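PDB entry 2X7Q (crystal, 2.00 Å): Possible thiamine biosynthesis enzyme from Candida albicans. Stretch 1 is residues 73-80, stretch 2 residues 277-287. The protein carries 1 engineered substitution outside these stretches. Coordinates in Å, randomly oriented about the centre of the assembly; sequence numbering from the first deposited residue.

Stretch 1, residues 73-80: LTEAFIAD
Stretch 2 277-287: TIVVKTKDTLK

Two helices of one chain, at least 200 residues apart in sequence wherever they touch, cross steeply: the signed crossing angle is -76° and their axes come within 10.3 Å. Stretch 1 enters its helix from the N-cap residue Leu 73 (phi/psi -67/143) and is helical from Thr 74 to Asp 80. Stretch 2 is helical throughout, with a wider pi-type turn at 277-280, where Val 279 reaches -105/-62. The register is set by CA-CA distances of 7.0 Å for Thr 74 to Ile 278, 6.5 Å for Glu 75 to Thr 282 and 7.2 Å for Ile 78 to Val 279.

The contact buries 310 Å², both sides summed, and many of its close approaches are between carbon atoms. Ile 78 (chi1 m, chi2 m) points toward stretch 2 and has the largest covered area; its CD1 lies 4.1 Å from CG2 of Ile 278 (m, m), and its CG2 lies 3.6 Å from CG2 of Thr 282. One helical turn farther along stretch 2, Leu 286 (m, t) brings CD1 to 4.2 Å from CB of Ala 79 and 4.5 Å from CB of Glu 75. Glu 75 (p, m, chi3 3°) starts sideways, but its end leads away, so its contribution comes from near the backbone: its CA is 4.2 Å from Thr 282 CG2.

No hydrogen bond crosses the contact. The carbonyl Ile 278 O, which faces stretch 1, accepts from Thr 282 OG1 at 2.8 Å within stretch 2, with Thr 282 in chi1 m. Carbon atoms of stretch 1 pack against this carbonyl: Ile 78 CG1 and Thr 74 CG2 (chi1 m) lie 3.7 and 3.9 Å from Ile 278 O. Thr 74 OG1 is hydrogen-bonded elsewhere in the structure.

Backbone bonds maintain both frames, including Ile 78 N to Thr 74 O at 3.0 Å.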

# COMPACT_ATOMS: atom_id res chain seq x y z
N LEU A 73 -0.95 -1.39 -1.48
CA LEU A 73 -1.96 -0.50 -0.92
C LEU A 73 -3.37 -0.89 -1.36
O LEU A 73 -3.59 -1.33 -2.49
CB LEU A 73 -1.67 0.96 -1.31
CG LEU A 73 -0.32 1.51 -0.84
CD1 LEU A 73 -0.12 2.93 -1.35
CD2 LEU A 73 -0.21 1.46 0.68
N THR A 74 -4.33 -0.74 -0.45
CA THR A 74 -5.71 -1.13 -0.69
C THR A 74 -6.33 -0.43 -1.89
O THR A 74 -6.85 -1.08 -2.79
CB THR A 74 -6.58 -0.89 0.56
OG1 THR A 74 -6.07 -1.63 1.67
CG2 THR A 74 -8.02 -1.31 0.30
N GLU A 75 -6.28 0.90 -1.90
CA GLU A 75 -6.94 1.67 -2.95
C GLU A 75 -6.44 1.30 -4.34
O GLU A 75 -7.19 1.36 -5.31
CB GLU A 75 -6.79 3.18 -2.71
CG GLU A 75 -5.38 3.73 -2.92
CD GLU A 75 -4.52 3.61 -1.68
OE1 GLU A 75 -4.99 3.05 -0.67
OE2 GLU A 75 -3.36 4.07 -1.72
N ALA A 76 -5.17 0.92 -4.43
CA ALA A 76 -4.56 0.55 -5.71
C ALA A 76 -5.28 -0.63 -6.34
O ALA A 76 -5.58 -0.63 -7.53
CB ALA A 76 -3.08 0.23 -5.52
N PHE A 77 -5.55 -1.65 -5.53
CA PHE A 77 -6.21 -2.86 -6.02
C PHE A 77 -7.71 -2.66 -6.20
O PHE A 77 -8.29 -3.12 -7.18
CB PHE A 77 -5.94 -4.04 -5.08
CG PHE A 77 -4.49 -4.42 -4.98
CD1 PHE A 77 -3.88 -5.14 -5.99
CD2 PHE A 77 -3.73 -4.05 -3.87
CE1 PHE A 77 -2.54 -5.50 -5.91
CE2 PHE A 77 -2.40 -4.41 -3.78
CZ PHE A 77 -1.80 -5.13 -4.80
N ILE A 78 -8.34 -1.98 -5.24
CA ILE A 78 -9.77 -1.72 -5.31
C ILE A 78 -10.13 -0.91 -6.56
O ILE A 78 -11.08 -1.24 -7.26
CB ILE A 78 -10.27 -0.96 -4.07
CG1 ILE A 78 -10.02 -1.79 -2.80
CG2 ILE A 78 -11.76 -0.63 -4.21
CD1 ILE A 78 -10.72 -3.13 -2.80
N ALA A 79 -9.37 0.15 -6.81
CA ALA A 79 -9.61 0.99 -7.98
C ALA A 79 -9.39 0.22 -9.28
O ALA A 79 -10.18 0.32 -10.21
CB ALA A 79 -8.73 2.23 -7.93
N ASP A 80 -8.30 -0.55 -9.33
CA ASP A 80 -7.97 -1.33 -10.51
C ASP A 80 -9.09 -2.31 -10.85
O ASP A 80 -9.44 -2.49 -12.02
CB ASP A 80 -6.65 -2.08 -10.31
CG ASP A 80 -6.01 -2.50 -11.62
OD1 ASP A 80 -5.76 -1.63 -12.47
OD2 ASP A 80 -5.76 -3.71 -11.79
N THR A 277 -14.65 -1.50 5.57
CA THR A 277 -13.45 -0.66 5.52
C THR A 277 -12.63 -0.88 4.25
O THR A 277 -12.05 0.07 3.72
CB THR A 277 -12.54 -0.89 6.75
OG1 THR A 277 -11.44 0.02 6.71
CG2 THR A 277 -12.02 -2.31 6.78
N ILE A 278 -12.59 -2.11 3.76
CA ILE A 278 -11.81 -2.44 2.56
C ILE A 278 -12.54 -2.07 1.27
O ILE A 278 -11.93 -1.58 0.32
CB ILE A 278 -11.44 -3.94 2.52
CG1 ILE A 278 -10.49 -4.29 3.66
CG2 ILE A 278 -10.82 -4.30 1.18
CD1 ILE A 278 -9.15 -3.58 3.58
N VAL A 279 -13.85 -2.29 1.25
CA VAL A 279 -14.65 -2.05 0.04
C VAL A 279 -15.51 -0.79 0.12
O VAL A 279 -15.33 0.14 -0.66
CB VAL A 279 -15.56 -3.25 -0.26
CG1 VAL A 279 -16.47 -2.94 -1.44
CG2 VAL A 279 -14.72 -4.49 -0.54
N VAL A 280 -16.44 -0.77 1.07
CA VAL A 280 -17.41 0.32 1.18
C VAL A 280 -16.76 1.70 1.26
O VAL A 280 -16.96 2.54 0.39
CB VAL A 280 -18.34 0.13 2.39
CG1 VAL A 280 -19.29 1.31 2.53
CG2 VAL A 280 -19.12 -1.17 2.26
N LYS A 281 -15.97 1.93 2.31
CA LYS A 281 -15.32 3.22 2.52
C LYS A 281 -14.42 3.60 1.34
O LYS A 281 -14.37 4.76 0.94
CB LYS A 281 -14.51 3.22 3.82
CG LYS A 281 -15.31 2.89 5.07
CD LYS A 281 -14.42 2.82 6.30
CE LYS A 281 -14.17 4.19 6.92
NZ LYS A 281 -15.33 4.67 7.73
N THR A 282 -13.70 2.61 0.80
CA THR A 282 -12.78 2.86 -0.30
C THR A 282 -13.50 3.37 -1.55
O THR A 282 -13.11 4.37 -2.14
CB THR A 282 -11.97 1.59 -0.66
OG1 THR A 282 -11.25 1.14 0.49
CG2 THR A 282 -10.99 1.89 -1.78
N LYS A 283 -14.56 2.67 -1.94
CA LYS A 283 -15.32 3.02 -3.14
C LYS A 283 -16.06 4.34 -2.98
O LYS A 283 -16.08 5.17 -3.88
CB LYS A 283 -16.31 1.90 -3.51
CG LYS A 283 -17.56 1.89 -2.64
CD LYS A 283 -18.51 0.75 -3.00
CE LYS A 283 -19.79 0.84 -2.19
NZ LYS A 283 -20.33 -0.49 -1.81
N ASP A 284 -16.67 4.52 -1.81
CA ASP A 284 -17.46 5.72 -1.53
C ASP A 284 -16.59 6.96 -1.47
O ASP A 284 -17.00 8.05 -1.88
CB ASP A 284 -18.25 5.56 -0.23
CG ASP A 284 -19.38 4.55 -0.34
OD1 ASP A 284 -19.63 4.07 -1.46
OD2 ASP A 284 -20.01 4.25 0.69
N THR A 285 -15.37 6.81 -0.97
CA THR A 285 -14.44 7.93 -0.87
C THR A 285 -13.89 8.31 -2.24
O THR A 285 -13.88 9.48 -2.62
CB THR A 285 -13.26 7.62 0.07
OG1 THR A 285 -13.75 7.41 1.40
CG2 THR A 285 -12.27 8.78 0.08
N LEU A 286 -13.44 7.31 -3.00
CA LEU A 286 -12.90 7.54 -4.33
C LEU A 286 -13.95 8.08 -5.29
O LEU A 286 -13.71 9.03 -6.03
CB LEU A 286 -12.29 6.25 -4.89
CG LEU A 286 -11.11 5.67 -4.11
CD1 LEU A 286 -10.58 4.41 -4.79
CD2 LEU A 286 -10.01 6.70 -3.95
N LYS A 287 -15.13 7.47 -5.27
CA LYS A 287 -16.24 7.91 -6.10
C LYS A 287 -16.60 9.36 -5.80
O LYS A 287 -16.81 10.16 -6.72
CB LYS A 287 -17.47 7.02 -5.87
CG LYS A 287 -18.71 7.44 -6.64
CD LYS A 287 -18.51 7.27 -8.14
CE LYS A 287 -19.77 7.65 -8.90
NZ LYS A 287 -19.60 7.49 -10.38